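Local coordinates for protein fimbrin (Schizosaccharomyces pombe, PDB 1RT8) that binds and crosslinks actin filaments, associates with actin structures involved in developing and maintaining cell polarity, and acts in cytokinesis, mating and spore formation, at residues 362-367 with 383-388; 443-448 with 475-480; 459-464 with 471-476; 486-491 with 504-509. One frame throughout, in Å; residues are numbered along the deposited sequence.

Contact 1 (362-367 with 383-388); sequences QGFSLV and LALVWQ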
# COMPACT_ATOMS: atom_id res chain seq x y z
N GLN A 362 -10.52 27.64 -6.29
CA GLN A 362 -10.86 26.53 -7.16
C GLN A 362 -12.32 26.08 -7.07
O GLN A 362 -12.71 25.10 -7.71
CB GLN A 362 -9.93 25.36 -6.89
CG GLN A 362 -8.55 25.58 -7.46
CD GLN A 362 -7.65 24.38 -7.24
OE1 GLN A 362 -8.12 23.25 -7.12
NE2 GLN A 362 -6.34 24.62 -7.22
N GLY A 363 -13.12 26.79 -6.28
CA GLY A 363 -14.52 26.44 -6.16
C GLY A 363 -14.89 25.53 -5.00
O GLY A 363 -16.06 25.18 -4.85
N PHE A 364 -13.92 25.13 -4.18
CA PHE A 364 -14.20 24.27 -3.04
C PHE A 364 -15.23 24.95 -2.13
O PHE A 364 -15.39 26.18 -2.14
CB PHE A 364 -12.94 24.04 -2.19
CG PHE A 364 -11.85 23.24 -2.86
CD1 PHE A 364 -11.94 22.89 -4.20
CD2 PHE A 364 -10.72 22.86 -2.13
CE1 PHE A 364 -10.90 22.17 -4.82
CE2 PHE A 364 -9.68 22.15 -2.73
CZ PHE A 364 -9.77 21.80 -4.08
N SER A 365 -15.94 24.15 -1.36
CA SER A 365 -16.90 24.69 -0.41
C SER A 365 -16.17 24.59 0.94
O SER A 365 -16.10 23.51 1.53
CB SER A 365 -18.18 23.86 -0.40
OG SER A 365 -19.08 24.33 0.58
N LEU A 366 -15.61 25.71 1.40
CA LEU A 366 -14.85 25.74 2.65
C LEU A 366 -15.27 26.88 3.59
O LEU A 366 -14.54 27.23 4.50
CB LEU A 366 -13.36 25.89 2.32
CG LEU A 366 -12.76 24.86 1.34
CD1 LEU A 366 -11.39 25.32 0.90
CD2 LEU A 366 -12.67 23.48 2.02
N VAL A 367 -16.45 27.43 3.37
CA VAL A 367 -16.95 28.55 4.16
C VAL A 367 -16.70 28.51 5.67
O VAL A 367 -16.37 29.54 6.27
CB VAL A 367 -18.46 28.77 3.92
CG1 VAL A 367 -18.86 30.17 4.38
CG2 VAL A 367 -18.78 28.58 2.44
N LEU A 383 -10.56 16.65 7.41
CA LEU A 383 -11.17 15.67 6.51
C LEU A 383 -12.05 16.39 5.49
O LEU A 383 -12.09 16.01 4.32
CB LEU A 383 -12.03 14.69 7.30
CG LEU A 383 -11.36 13.61 8.14
CD1 LEU A 383 -12.40 13.01 9.07
CD2 LEU A 383 -10.76 12.53 7.23
N ALA A 384 -12.75 17.43 5.93
CA ALA A 384 -13.63 18.18 5.04
C ALA A 384 -12.84 18.87 3.92
O ALA A 384 -13.26 18.87 2.76
CB ALA A 384 -14.43 19.21 5.84
N LEU A 385 -11.70 19.46 4.27
CA LEU A 385 -10.89 20.14 3.26
C LEU A 385 -10.30 19.14 2.26
O LEU A 385 -10.36 19.37 1.06
CB LEU A 385 -9.76 20.94 3.91
CG LEU A 385 -8.68 21.51 2.98
CD1 LEU A 385 -9.32 22.43 1.94
CD2 LEU A 385 -7.65 22.28 3.80
N VAL A 386 -9.74 18.04 2.74
CA VAL A 386 -9.18 17.08 1.80
C VAL A 386 -10.30 16.51 0.93
O VAL A 386 -10.12 16.34 -0.28
CB VAL A 386 -8.42 15.93 2.51
CG1 VAL A 386 -7.97 14.90 1.50
CG2 VAL A 386 -7.22 16.49 3.26
N TRP A 387 -11.46 16.24 1.53
CA TRP A 387 -12.59 15.72 0.77
C TRP A 387 -12.94 16.67 -0.37
O TRP A 387 -13.15 16.23 -1.50
CB TRP A 387 -13.82 15.52 1.65
CG TRP A 387 -15.06 15.24 0.86
CD1 TRP A 387 -16.21 15.98 0.84
CD2 TRP A 387 -15.27 14.16 -0.07
NE1 TRP A 387 -17.12 15.43 -0.04
CE2 TRP A 387 -16.56 14.32 -0.61
CE3 TRP A 387 -14.48 13.08 -0.49
CZ2 TRP A 387 -17.09 13.43 -1.55
CZ3 TRP A 387 -15.01 12.19 -1.44
CH2 TRP A 387 -16.30 12.37 -1.95
N GLN A 388 -13.02 17.96 -0.09
CA GLN A 388 -13.34 18.92 -1.14
C GLN A 388 -12.32 18.83 -2.27
O GLN A 388 -12.68 18.95 -3.44
CB GLN A 388 -13.36 20.35 -0.59
CG GLN A 388 -14.56 20.62 0.27
CD GLN A 388 -15.85 20.59 -0.51
OE1 GLN A 388 -16.85 20.04 -0.04
NE2 GLN A 388 -15.84 21.18 -1.70
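Leu-366 and Leu-385 make the closest apolar contact here. CD1 of Leu-385 lies across the forked end of Leu-366, 3.5 Å from Leu-366 CD2 and 3.7 Å from Leu-366 CD1. The same CD1 of Leu-385 sits near the edge of the Phe-364 ring. Leu-385 also touches Leu-316 and Tyr-320 of helix 314-323.

Packing on the ring comes from Gln-388. Its backbone O stands over one face of Phe-364, displaced toward the rim, 3.9 Å from Phe-364 CE1, while its CB lies 4.0 Å from Phe-364 CD2. Gln-388 is bent at chi2 (-66°), which turns CD back toward the loop; its CG meets Leu-366 CD2 at 3.8 Å.

The polar part is less settled. The modelled NE2 of Gln-388 lies 3.0 Å from Ser-365 N, but the amide is probably reversed in the model, and turned over it may accept a hydrogen bond there.

Just upstream, Gly-363 ends helix 345-361 in a Schellman motif, at a positive phi where a beta carbon would collide with the carbonyl oxygen of the residue before, and the chain then runs past helix 379-397 within the third calponin-homology (CH) domain. The chemistry is mixed: leucine and phenylalanine pack together, and Gln-388 is laid against the loop with the role of its amide unsettled.

Contact 2 (443-448 with 475-480); sequences FVLDVL and RLAISI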
# COMPACT_ATOMS: atom_id res chain seq x y z
N PHE A 443 -25.72 -3.64 -5.34
CA PHE A 443 -25.82 -2.47 -6.19
C PHE A 443 -24.52 -2.18 -6.95
O PHE A 443 -24.55 -1.96 -8.16
CB PHE A 443 -26.19 -1.23 -5.37
CG PHE A 443 -26.30 0.01 -6.18
CD1 PHE A 443 -27.34 0.17 -7.09
CD2 PHE A 443 -25.34 1.02 -6.07
CE1 PHE A 443 -27.43 1.32 -7.89
CE2 PHE A 443 -25.42 2.16 -6.86
CZ PHE A 443 -26.46 2.31 -7.77
N VAL A 444 -23.38 -2.19 -6.25
CA VAL A 444 -22.11 -1.91 -6.92
C VAL A 444 -21.78 -2.96 -7.98
O VAL A 444 -21.21 -2.64 -9.02
CB VAL A 444 -20.93 -1.75 -5.92
CG1 VAL A 444 -21.17 -0.51 -5.05
CG2 VAL A 444 -20.75 -3.01 -5.06
N LEU A 445 -22.15 -4.21 -7.74
CA LEU A 445 -21.91 -5.26 -8.72
C LEU A 445 -22.84 -5.02 -9.94
O LEU A 445 -22.44 -5.26 -11.08
CB LEU A 445 -22.15 -6.64 -8.10
CG LEU A 445 -21.08 -7.06 -7.08
CD1 LEU A 445 -21.52 -8.29 -6.31
CD2 LEU A 445 -19.76 -7.33 -7.80
N ASP A 446 -24.05 -4.52 -9.70
CA ASP A 446 -24.98 -4.21 -10.80
C ASP A 446 -24.45 -3.06 -11.65
O ASP A 446 -24.62 -3.05 -12.88
CB ASP A 446 -26.37 -3.82 -10.27
CG ASP A 446 -27.17 -5.01 -9.80
OD1 ASP A 446 -26.81 -6.15 -10.13
OD2 ASP A 446 -28.18 -4.79 -9.09
N VAL A 447 -23.85 -2.06 -11.00
CA VAL A 447 -23.29 -0.93 -11.72
C VAL A 447 -22.21 -1.46 -12.67
O VAL A 447 -22.17 -1.11 -13.85
CB VAL A 447 -22.64 0.09 -10.77
CG1 VAL A 447 -21.97 1.19 -11.57
CG2 VAL A 447 -23.69 0.68 -9.84
N LEU A 448 -21.34 -2.31 -12.13
CA LEU A 448 -20.25 -2.89 -12.91
C LEU A 448 -20.80 -3.75 -14.04
O LEU A 448 -20.21 -3.82 -15.13
CB LEU A 448 -19.35 -3.72 -11.99
CG LEU A 448 -18.49 -2.91 -11.01
CD1 LEU A 448 -18.04 -3.76 -9.83
CD2 LEU A 448 -17.30 -2.37 -11.75
N ARG A 475 -15.80 -7.02 -2.20
CA ARG A 475 -14.43 -7.39 -2.56
C ARG A 475 -14.37 -7.79 -4.03
O ARG A 475 -13.39 -7.51 -4.73
CB ARG A 475 -13.96 -8.55 -1.68
CG ARG A 475 -12.51 -8.97 -1.91
CD ARG A 475 -12.09 -9.99 -0.87
NE ARG A 475 -12.08 -9.42 0.47
CZ ARG A 475 -12.53 -10.06 1.56
NH1 ARG A 475 -13.01 -11.29 1.47
NH2 ARG A 475 -12.47 -9.46 2.74
N LEU A 476 -15.42 -8.47 -4.49
CA LEU A 476 -15.50 -8.90 -5.88
C LEU A 476 -15.66 -7.66 -6.76
O LEU A 476 -15.03 -7.55 -7.80
CB LEU A 476 -16.70 -9.83 -6.08
CG LEU A 476 -17.00 -10.25 -7.52
CD1 LEU A 476 -15.84 -11.08 -8.06
CD2 LEU A 476 -18.30 -11.04 -7.58
N ALA A 477 -16.52 -6.73 -6.32
CA ALA A 477 -16.76 -5.51 -7.08
C ALA A 477 -15.47 -4.70 -7.23
O ALA A 477 -15.16 -4.22 -8.33
CB ALA A 477 -17.83 -4.66 -6.37
N ILE A 478 -14.72 -4.54 -6.14
CA ILE A 478 -13.47 -3.79 -6.19
C ILE A 478 -12.46 -4.41 -7.14
O ILE A 478 -11.81 -3.70 -7.91
CB ILE A 478 -12.84 -3.65 -4.79
CG1 ILE A 478 -13.69 -2.70 -3.94
CG2 ILE A 478 -11.40 -3.15 -4.90
CD1 ILE A 478 -13.26 -2.59 -2.49
N SER A 479 -12.31 -5.74 -7.10
CA SER A 479 -11.38 -6.42 -7.99
C SER A 479 -11.83 -6.32 -9.45
O SER A 479 -11.00 -6.25 -10.37
CB SER A 479 -11.24 -7.90 -7.59
OG SER A 479 -10.62 -8.04 -6.31
N ILE A 480 -13.14 -6.33 -9.68
CA ILE A 480 -13.64 -6.23 -11.05
C ILE A 480 -13.37 -4.81 -11.57
O ILE A 480 -13.00 -4.62 -12.73
CB ILE A 480 -15.17 -6.51 -11.12
CG1 ILE A 480 -15.45 -8.00 -10.86
CG2 ILE A 480 -15.71 -6.08 -12.49
CD1 ILE A 480 -16.93 -8.37 -10.88
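Leu-445, Leu-448 and Ala-477 meet with no flat group between them. The one aromatic ring here, Phe-443, has Val-447 CG2 of its own helix over one face, offset toward the rim, and packs against helix 410-421 instead.

Between the helices, three side chains of helix 442-451 converge on Ala-477 CB. Leu-445 CD2 reaches it at 3.6 Å, Leu-448 CD1 touches the same Ala-477 CB at 3.6 Å, and Val-444 CG2 adds a third contact to that methyl, again at 3.6 Å. Leu-448 CD1 also presses close to the backbone, 3.3 Å from Ala-477 O. Each leucine has a further neighbour: Leu-445 CD2 lies 4.0 Å from Leu-476 CD2, and Leu-448 CD2 lies 4.1 Å from Ile-480 CG2, where the two side chains cross obliquely.

The short axes run nearly the same way, 27° apart, and approach to 9.1 Å. Val-444 and Leu-448 carry the packing on to Phe-506 and Leu-510 of helix 500-511, within the helical core of the fourth CH domain. With no hydrogen bond from one helix to the other, the fit rests on branched side chains meeting a small one, and the helices are joined by shape and hydrophobic burial.

Contact 3 (459-464 with 471-476); sequences NLVTDG and IQNARL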
# COMPACT_ATOMS: atom_id res chain seq x y z
N ASN A 459 -23.63 -15.76 -10.65
CA ASN A 459 -23.53 -17.01 -9.92
C ASN A 459 -22.50 -16.81 -8.81
O ASN A 459 -22.47 -17.55 -7.83
CB ASN A 459 -23.10 -18.15 -10.85
CG ASN A 459 -24.23 -18.63 -11.73
OD1 ASN A 459 -25.34 -18.83 -11.25
ND2 ASN A 459 -23.96 -18.83 -13.01
N LEU A 460 -21.65 -15.79 -8.98
CA LEU A 460 -20.63 -15.47 -8.00
C LEU A 460 -21.08 -14.33 -7.09
O LEU A 460 -20.31 -13.85 -6.26
CB LEU A 460 -19.33 -15.05 -8.70
CG LEU A 460 -18.73 -16.03 -9.71
CD1 LEU A 460 -17.49 -15.41 -10.34
CD2 LEU A 460 -18.38 -17.33 -9.01
N VAL A 461 -22.33 -13.89 -7.25
CA VAL A 461 -22.87 -12.79 -6.45
C VAL A 461 -23.85 -13.30 -5.40
O VAL A 461 -24.83 -13.97 -5.72
CB VAL A 461 -23.59 -11.75 -7.35
CG1 VAL A 461 -24.30 -10.70 -6.49
CG2 VAL A 461 -22.58 -11.07 -8.27
N THR A 462 -23.57 -12.99 -4.14
CA THR A 462 -24.44 -13.43 -3.06
C THR A 462 -25.55 -12.39 -2.93
O THR A 462 -25.62 -11.44 -3.71
CB THR A 462 -23.69 -13.52 -1.73
OG1 THR A 462 -23.54 -12.21 -1.17
CG2 THR A 462 -22.32 -14.14 -1.93
N ASP A 463 -26.40 -12.57 -1.93
CA ASP A 463 -27.48 -11.63 -1.71
C ASP A 463 -27.04 -10.67 -0.61
O ASP A 463 -27.79 -9.80 -0.20
CB ASP A 463 -28.76 -12.37 -1.31
CG ASP A 463 -28.67 -12.98 0.08
OD1 ASP A 463 -27.58 -13.47 0.46
OD2 ASP A 463 -29.70 -12.98 0.79
N GLY A 464 -25.81 -10.86 -0.14
CA GLY A 464 -25.27 -10.01 0.90
C GLY A 464 -26.15 -9.87 2.13
O GLY A 464 -26.11 -8.85 2.82
N ILE A 471 -19.45 -8.33 2.31
CA ILE A 471 -18.03 -8.04 2.09
C ILE A 471 -17.48 -8.79 0.88
O ILE A 471 -16.63 -8.26 0.16
CB ILE A 471 -17.18 -8.39 3.35
CG1 ILE A 471 -17.29 -7.27 4.39
CG2 ILE A 471 -15.71 -8.52 2.97
CD1 ILE A 471 -18.69 -6.98 4.83
N GLN A 472 -17.94 -10.02 0.66
CA GLN A 472 -17.49 -10.80 -0.50
C GLN A 472 -17.98 -10.13 -1.79
O GLN A 472 -17.26 -10.09 -2.79
CB GLN A 472 -18.03 -12.23 -0.41
CG GLN A 472 -17.56 -12.96 0.83
CD GLN A 472 -18.16 -14.34 0.97
OE1 GLN A 472 -17.93 -15.03 1.96
NE2 GLN A 472 -18.95 -14.75 -0.03
N ASN A 473 -19.20 -9.61 -1.77
CA ASN A 473 -19.74 -8.93 -2.94
C ASN A 473 -18.91 -7.67 -3.21
O ASN A 473 -18.54 -7.39 -4.35
CB ASN A 473 -21.21 -8.52 -2.72
CG ASN A 473 -22.19 -9.65 -2.97
OD1 ASN A 473 -21.85 -10.65 -3.60
ND2 ASN A 473 -23.42 -9.48 -2.50
N ALA A 474 -18.62 -6.93 -2.15
CA ALA A 474 -17.84 -5.70 -2.25
C ALA A 474 -16.41 -5.96 -2.72
O ALA A 474 -15.88 -5.21 -3.54
CB ALA A 474 -17.84 -4.96 -0.91
N ARG A 475 -15.80 -7.02 -2.20
CA ARG A 475 -14.43 -7.39 -2.56
C ARG A 475 -14.37 -7.79 -4.03
O ARG A 475 -13.39 -7.51 -4.73
CB ARG A 475 -13.96 -8.55 -1.68
CG ARG A 475 -12.51 -8.97 -1.91
CD ARG A 475 -12.09 -9.99 -0.87
NE ARG A 475 -12.08 -9.42 0.47
CZ ARG A 475 -12.53 -10.06 1.56
NH1 ARG A 475 -13.01 -11.29 1.47
NH2 ARG A 475 -12.47 -9.46 2.74
N LEU A 476 -15.42 -8.47 -4.49
CA LEU A 476 -15.50 -8.90 -5.88
C LEU A 476 -15.66 -7.66 -6.76
O LEU A 476 -15.03 -7.55 -7.80
CB LEU A 476 -16.70 -9.83 -6.08
CG LEU A 476 -17.00 -10.25 -7.52
CD1 LEU A 476 -15.84 -11.08 -8.06
CD2 LEU A 476 -18.30 -11.04 -7.58
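Thr-462 and the amide of Asn-473 are joined by two hydrogen bonds. Thr-462 N donates to Asn-473 OD1 at 3.0 Å, lying in the plane of that carbonyl on a lone pair. In return Asn-473 ND2 donates to Thr-462 O at 3.2 Å; the acceptor lies close to the amide plane of Asn-473, whereas the nitrogen stands above the carbonyl plane of the threonine. The amide thus grips both backbone polar groups of one loop residue. A chi1 of -82° turns CG of Asn-473 toward the loop, 3.8 Å from Thr-462 N. The hydroxyl of Thr-462 is also near, its OG1 3.0 Å from Asn-473 ND2.

Beside this pair, Leu-476 CD2 makes apolar contacts with Leu-460 CB and, at 4.3 Å, with Val-461 CG2. The same methyl lies 3.7 Å from a carbonyl oxygen, Leu-460 O.

Thr-462 OG1 accepts from Gly-464 N at 2.8 Å, an ST turn that bends the loop just before helix 467-483 in the fourth CH domain. The same hydroxyl makes a weak hydrogen bond to Leu-469 O in the first turn of that helix. An alanine in place of Asn-473 would probably leave Thr-462 N and O without these mates and the loop less firmly fixed to the helix.

Farther out, Asn-473 ND2 has a second acceptor, Thr-440 O, which brings in the chain just ahead of helix 442-451. Leu-445 of that helix packs against both Val-461 and Asn-473. At the turn itself, Asp-463 OD1 is hydrogen-bonded to Ser-465 OG.

Contact 4 (486-491 with 504-509); sequences AVIFIL and LHFIGS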
# COMPACT_ATOMS: atom_id res chain seq x y z
N ALA A 486 -9.86 0.78 -12.97
CA ALA A 486 -10.26 1.77 -11.97
C ALA A 486 -9.25 1.89 -10.83
O ALA A 486 -8.76 0.89 -10.31
CB ALA A 486 -11.63 1.41 -11.40
N VAL A 487 -8.95 3.13 -10.43
CA VAL A 487 -8.02 3.39 -9.33
C VAL A 487 -8.92 3.59 -8.11
O VAL A 487 -9.62 4.60 -7.99
CB VAL A 487 -7.19 4.67 -9.61
CG1 VAL A 487 -6.42 5.08 -8.36
CG2 VAL A 487 -6.21 4.40 -10.74
N ILE A 488 -8.89 2.61 -7.21
CA ILE A 488 -9.73 2.61 -6.02
C ILE A 488 -8.91 2.55 -4.73
O ILE A 488 -8.04 1.69 -4.59
CB ILE A 488 -10.68 1.40 -6.06
CG1 ILE A 488 -11.50 1.46 -7.35
CG2 ILE A 488 -11.59 1.38 -4.85
CD1 ILE A 488 -12.27 0.21 -7.63
N PHE A 489 -9.21 3.44 -3.80
CA PHE A 489 -8.49 3.49 -2.54
C PHE A 489 -9.31 3.05 -1.34
O PHE A 489 -8.84 3.17 -0.20
CB PHE A 489 -7.94 4.90 -2.30
CG PHE A 489 -6.91 5.33 -3.30
CD1 PHE A 489 -7.10 6.45 -4.09
CD2 PHE A 489 -5.74 4.60 -3.46
CE1 PHE A 489 -6.15 6.85 -5.03
CE2 PHE A 489 -4.76 4.98 -4.40
CZ PHE A 489 -4.97 6.11 -5.18
N ILE A 490 -10.52 2.55 -1.57
CA ILE A 490 -11.35 2.08 -0.47
C ILE A 490 -11.25 0.57 -0.33
O ILE A 490 -10.67 -0.11 -1.17
CB ILE A 490 -12.84 2.44 -0.68
CG1 ILE A 490 -13.36 1.83 -1.99
CG2 ILE A 490 -13.01 3.95 -0.70
CD1 ILE A 490 -14.88 1.94 -2.15
N LEU A 491 -11.82 0.05 0.76
CA LEU A 491 -11.85 -1.38 1.03
C LEU A 491 -13.31 -1.83 0.99
O LEU A 491 -14.23 -1.00 1.01
CB LEU A 491 -11.27 -1.69 2.42
CG LEU A 491 -9.75 -1.63 2.62
CD1 LEU A 491 -9.43 -1.81 4.10
CD2 LEU A 491 -9.06 -2.71 1.79
N LEU A 504 -19.03 7.40 -2.93
CA LEU A 504 -18.98 8.32 -4.07
C LEU A 504 -17.63 8.23 -4.77
O LEU A 504 -17.57 8.27 -6.00
CB LEU A 504 -19.30 9.75 -3.62
CG LEU A 504 -19.50 10.80 -4.74
CD1 LEU A 504 -20.35 11.98 -4.24
CD2 LEU A 504 -18.16 11.26 -5.23
N HIS A 505 -16.55 8.11 -4.00
CA HIS A 505 -15.20 7.98 -4.58
C HIS A 505 -15.15 6.75 -5.50
O HIS A 505 -14.59 6.80 -6.59
CB HIS A 505 -14.16 7.84 -3.46
CG HIS A 505 -12.82 7.33 -3.92
ND1 HIS A 505 -12.40 6.03 -3.72
CD2 HIS A 505 -11.80 7.96 -4.56
CE1 HIS A 505 -11.18 5.88 -4.21
NE2 HIS A 505 -10.79 7.03 -4.72
N PHE A 506 -15.73 5.65 -5.03
CA PHE A 506 -15.76 4.41 -5.80
C PHE A 506 -16.52 4.60 -7.12
O PHE A 506 -16.02 4.25 -8.19
CB PHE A 506 -16.43 3.32 -4.95
CG PHE A 506 -16.62 2.01 -5.67
CD1 PHE A 506 -15.55 1.14 -5.85
CD2 PHE A 506 -17.86 1.65 -6.18
CE1 PHE A 506 -15.72 -0.07 -6.51
CE2 PHE A 506 -18.04 0.44 -6.84
CZ PHE A 506 -16.97 -0.42 -7.01
N ILE A 507 -17.73 5.15 -7.03
CA ILE A 507 -18.54 5.38 -8.22
C ILE A 507 -17.83 6.33 -9.18
O ILE A 507 -17.82 6.11 -10.40
CB ILE A 507 -19.91 5.98 -7.84
CG1 ILE A 507 -20.70 4.96 -7.01
CG2 ILE A 507 -20.70 6.34 -9.09
CD1 ILE A 507 -20.92 3.63 -7.72
N GLY A 508 -17.21 7.37 -8.64
CA GLY A 508 -16.50 8.30 -9.49
C GLY A 508 -15.37 7.62 -10.23
O GLY A 508 -15.07 7.97 -11.38
N SER A 509 -14.73 6.65 -9.59
CA SER A 509 -13.63 5.95 -10.24
C SER A 509 -14.17 5.11 -11.40
O SER A 509 -13.50 4.93 -12.41
CB SER A 509 -12.90 5.04 -9.24
OG SER A 509 -13.59 3.81 -9.07
O HOH W 1 -10.38 5.17 -11.87
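Ile-490 reaches Phe-506 through two torsions: chi1 (59°) sets CG1 between the backbone N and the carbonyl carbon, and an extended chi2 (170°) carries CD1 on to Phe-506 CB at 3.5 Å. The two side chains cross at about a right angle. On the helix, His-505 has CG anti to the backbone N (chi1 164°), and its imidazole meets the loop at the backbone of Phe-489, the Phe-489 ring and Ile-490 CG2, while Phe-506 meets the CD1 atoms of Ile-488 and Ile-490.

Phe-489 N is in the plane of the imidazole at its edge, 3.2 Å from His-505 CE1. The Phe-489 ring meets the histidine rim to rim, with Phe-489 CD1 3.8 Å from His-505 NE2, while Ile-490 CG2 lies 3.7 Å from His-505 ND1. That ND1 is buried and has no partner in the model. An alanine in place of His-505 would probably open a gap beside Phe-489 N and Ile-490 CG2 and take away the neighbour at the rim of the Phe-489 ring.

Ile-488 CD1 also touches Phe-506 CE1 at 3.6 Å. Ser-509 OG is turned back to its own helix, donating to Phe-506 O at 2.6 Å, while Ile-488 CG1 packs against the hydroxyl. A water bridges the two segments, accepting from Val-487 N and donating to Ser-509 O.

Phe-489 packs on helix 282-296 and His-505 on Met-390 of helix 379-397. This is the last helix of the fourth CH domain packed against the loop 486-491 that precedes helix 492-496, at the interface with the third CH domain.

Overall arrangement
Going from the N terminus, contact 1 comes first, closing a 15-residue span with helix 371-375 and the start of helix 379-397 in the third CH domain. The chain then enters the fourth, where contact 2 brings together helices 442-451 and 467-483 across 26 residues. Contact 3 starts within that span, closes six residues into the start of helix 467-483, and shares Arg-475 and Leu-476 with contact 2; their centres are about 8 Å apart. Contact 4 follows in series, closing 12 residues with helix 492-496 and the start of helix 500-511. It meets contact 2 through Ile-478 on the loop, and contact 1 where Leu-504 packs on Trp-387, linking the two domains.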